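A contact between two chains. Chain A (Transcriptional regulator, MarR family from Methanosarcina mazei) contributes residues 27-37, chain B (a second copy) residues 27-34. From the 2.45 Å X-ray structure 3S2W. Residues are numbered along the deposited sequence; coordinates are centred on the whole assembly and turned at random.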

# COMPACT_ATOMS: atom_id res chain seq x y z
N ALA A 27 1.19 7.57 6.18
CA ALA A 27 1.68 8.21 4.96
C ALA A 27 1.86 7.16 3.85
O ALA A 27 1.50 7.37 2.69
N ILE A 28 2.42 6.01 4.23
CA ILE A 28 2.71 4.92 3.31
C ILE A 28 1.45 4.31 2.70
O ILE A 28 1.33 4.21 1.48
N SER A 29 0.48 3.95 3.55
CA SER A 29 -0.82 3.48 3.08
C SER A 29 -1.49 4.44 2.10
O SER A 29 -2.10 4.01 1.13
N TYR A 30 -1.40 5.74 2.35
CA TYR A 30 -2.00 6.70 1.45
C TYR A 30 -1.27 6.84 0.12
O TYR A 30 -1.91 6.92 -0.94
N LEU A 31 0.05 6.88 0.17
CA LEU A 31 0.81 7.04 -1.05
C LEU A 31 0.56 5.81 -1.92
O LEU A 31 0.33 5.92 -3.14
N TYR A 32 0.56 4.65 -1.29
CA TYR A 32 0.18 3.43 -1.98
C TYR A 32 -1.16 3.55 -2.70
O TYR A 32 -1.29 3.20 -3.87
N ARG A 33 -2.18 4.02 -1.99
CA ARG A 33 -3.52 4.07 -2.58
C ARG A 33 -3.63 5.11 -3.66
O ARG A 33 -4.28 4.87 -4.67
N TYR A 34 -3.01 6.26 -3.43
CA TYR A 34 -2.97 7.31 -4.44
C TYR A 34 -2.26 6.75 -5.67
O TYR A 34 -2.73 6.90 -6.80
N GLY A 35 -1.13 6.09 -5.41
CA GLY A 35 -0.37 5.46 -6.45
C GLY A 35 -1.24 4.54 -7.29
O GLY A 35 -1.12 4.55 -8.52
N GLN A 36 -2.11 3.76 -6.64
CA GLN A 36 -2.87 2.74 -7.36
C GLN A 36 -3.92 3.42 -8.21
O GLN A 36 -4.30 2.91 -9.26
N ILE A 37 -4.37 4.58 -7.77
CA ILE A 37 -5.30 5.35 -8.58
C ILE A 37 -4.59 5.98 -9.78
O ILE A 37 -5.05 5.85 -10.92
N ALA B 27 9.12 0.74 -3.68
CA ALA B 27 9.44 0.74 -2.25
C ALA B 27 8.18 0.97 -1.40
O ALA B 27 7.92 0.24 -0.44
N ILE B 28 7.38 1.96 -1.79
CA ILE B 28 6.13 2.25 -1.09
C ILE B 28 5.12 1.09 -1.11
O ILE B 28 4.52 0.77 -0.09
N SER B 29 4.96 0.47 -2.27
CA SER B 29 4.14 -0.73 -2.43
C SER B 29 4.55 -1.91 -1.56
O SER B 29 3.71 -2.56 -0.95
N TYR B 30 5.85 -2.21 -1.54
CA TYR B 30 6.34 -3.27 -0.68
C TYR B 30 6.14 -2.96 0.82
O TYR B 30 5.60 -3.79 1.55
N LEU B 31 6.54 -1.77 1.27
CA LEU B 31 6.26 -1.35 2.65
C LEU B 31 4.78 -1.47 3.00
O LEU B 31 4.43 -1.92 4.09
N TYR B 32 3.90 -1.10 2.07
CA TYR B 32 2.47 -1.18 2.33
C TYR B 32 2.07 -2.64 2.56
O TYR B 32 1.48 -2.97 3.60
N ARG B 33 2.42 -3.50 1.62
CA ARG B 33 2.02 -4.90 1.69
C ARG B 33 2.65 -5.59 2.88
O ARG B 33 2.04 -6.46 3.50
N TYR B 34 3.85 -5.19 3.24
CA TYR B 34 4.48 -5.77 4.42
C TYR B 34 3.77 -5.32 5.70
O TYR B 34 3.53 -6.12 6.59

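Two copies of one helix cross at 121° between their N-to-C directions, with axes 8.9 Å apart at closest approach, and bury 485 Å² with near-twofold pairing: Ser29(A) pairs with Tyr32(B), and Ser29(B) with Tyr32(A). Tyr32(A) and Tyr32(B) point toward the partner helix and have the most area covered (101 and 102 Å²). Both take chi1 t (171° and 169°), which carries the rings into an offset stack with centroids 3.9 Å apart and planes at 12°; the tightest atom pair, Tyr32(A) CE2 to Tyr32(B) CE1, is 3.1 Å. Beside the stack, Ile28(A) and Ile28(B) leave their helices sideways in the common helical mt rotamer. Ile28(A) CG2 lies 4.2 Å from Tyr32(B) CB, and Ile28(B) CG2 the same 4.2 Å from Tyr32(A) CB, so each isoleucine packs at the base of the opposing tyrosine. Leu31(A) and Leu31(B), also mt, extend this apolar patch: Ile28(A) CD1 meets Leu31(B) CD1 at 4.0 Å, and Leu31(A) CB meets Ile28(B) CG2 at 4.0 Å. Polar side chains flank the tyrosine stack. Ser29(B) OG, chi1 m, sits at the edge of the Tyr32(A) ring, 3.6 Å from its CD1. Arg33(B) starts sideways, but its end comes nearer, NH1 reaching 3.9 Å from Tyr32(A) CE1. No hydrogen bond links the stretches. Tyr30(A) and Tyr30(B) point away.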

# COMPACT_ATOMS: atom_id res chain seq x y z
CB ALA A 27 3.00 8.97 5.24
CB ILE A 28 3.58 3.87 4.01
CG1 ILE A 28 4.99 4.46 4.21
CG2 ILE A 28 3.61 2.53 3.25
CD1 ILE A 28 5.94 3.57 4.94
CB SER A 29 -1.77 3.30 4.26
OG SER A 29 -1.08 2.67 5.33
CB TYR A 30 -2.12 8.08 2.11
CG TYR A 30 -3.34 8.21 3.01
CD1 TYR A 30 -4.56 8.62 2.49
CD2 TYR A 30 -3.26 7.91 4.37
CE1 TYR A 30 -5.68 8.73 3.30
CE2 TYR A 30 -4.37 8.02 5.19
CZ TYR A 30 -5.58 8.43 4.65
OH TYR A 30 -6.70 8.55 5.44
CB LEU A 31 2.29 7.24 -0.75
CG LEU A 31 2.65 8.61 -0.17
CD1 LEU A 31 4.01 8.57 0.46
CD2 LEU A 31 2.57 9.69 -1.21
CB TYR A 32 0.14 2.26 -1.01
CG TYR A 32 -0.45 1.03 -1.65
CD1 TYR A 32 0.30 0.26 -2.54
CD2 TYR A 32 -1.75 0.63 -1.37
CE1 TYR A 32 -0.24 -0.89 -3.14
CE2 TYR A 32 -2.30 -0.48 -1.97
CZ TYR A 32 -1.54 -1.25 -2.85
OH TYR A 32 -2.09 -2.37 -3.44
CB ARG A 33 -4.59 4.28 -1.52
CG ARG A 33 -4.69 3.10 -0.60
CD ARG A 33 -5.90 3.17 0.31
NE ARG A 33 -5.64 2.40 1.51
CZ ARG A 33 -5.40 2.92 2.71
NH1 ARG A 33 -5.15 2.11 3.73
NH2 ARG A 33 -5.44 4.24 2.88
CB TYR A 34 -2.20 8.54 -3.93
CG TYR A 34 -2.85 9.25 -2.76
CD1 TYR A 34 -4.18 9.01 -2.42
CD2 TYR A 34 -2.14 10.16 -2.00
CE1 TYR A 34 -4.77 9.66 -1.37
CE2 TYR A 34 -2.72 10.82 -0.94
CZ TYR A 34 -4.03 10.56 -0.62
OH TYR A 34 -4.61 11.24 0.44
CB GLN A 36 -3.53 1.71 -6.43
CG GLN A 36 -2.58 0.72 -5.71
CD GLN A 36 -1.54 0.06 -6.63
OE1 GLN A 36 -1.75 -1.05 -7.15
NE2 GLN A 36 -0.40 0.73 -6.80
CB ILE A 37 -6.05 6.40 -7.73
CG1 ILE A 37 -7.03 5.67 -6.82
CG2 ILE A 37 -6.81 7.43 -8.61
CD1 ILE A 37 -7.32 6.42 -5.59
CB ALA B 27 10.49 1.78 -1.95
CB ILE B 28 5.49 3.51 -1.64
CG1 ILE B 28 6.34 4.70 -1.24
CG2 ILE B 28 4.07 3.67 -1.10
CD1 ILE B 28 6.10 5.87 -2.10
CB SER B 29 4.18 -1.21 -3.88
OG SER B 29 3.17 -0.58 -4.62
CB TYR B 30 7.80 -3.60 -0.99
CG TYR B 30 7.97 -4.51 -2.20
CD1 TYR B 30 8.10 -5.89 -2.06
CD2 TYR B 30 7.99 -3.98 -3.48
CE1 TYR B 30 8.26 -6.70 -3.15
CE2 TYR B 30 8.14 -4.77 -4.57
CZ TYR B 30 8.28 -6.13 -4.42
OH TYR B 30 8.43 -6.91 -5.55
CB LEU B 31 6.75 0.06 2.91
CG LEU B 31 8.27 0.16 2.91
CD1 LEU B 31 8.73 1.61 2.90
CD2 LEU B 31 8.82 -0.61 4.09
CB TYR B 32 1.63 -0.57 1.18
CG TYR B 32 0.16 -0.90 1.31
CD1 TYR B 32 -0.43 -1.86 0.49
CD2 TYR B 32 -0.63 -0.28 2.27
CE1 TYR B 32 -1.78 -2.19 0.61
CE2 TYR B 32 -1.99 -0.59 2.40
CZ TYR B 32 -2.55 -1.55 1.57
OH TYR B 32 -3.89 -1.87 1.69
CB ARG B 33 2.30 -5.63 0.38
CG ARG B 33 1.35 -5.16 -0.74
CD ARG B 33 1.52 -5.94 -2.03
NE ARG B 33 2.74 -5.56 -2.74
CZ ARG B 33 2.77 -4.71 -3.76
NH1 ARG B 33 1.65 -4.15 -4.22
NH2 ARG B 33 3.94 -4.42 -4.34
CB TYR B 34 6.01 -5.55 4.42
CG TYR B 34 6.70 -6.55 3.49
CD1 TYR B 34 6.35 -6.64 2.15
CD2 TYR B 34 7.67 -7.43 3.96
CE1 TYR B 34 6.94 -7.54 1.30
CE2 TYR B 34 8.29 -8.34 3.10
CZ TYR B 34 7.91 -8.39 1.77
OH TYR B 34 8.50 -9.30 0.90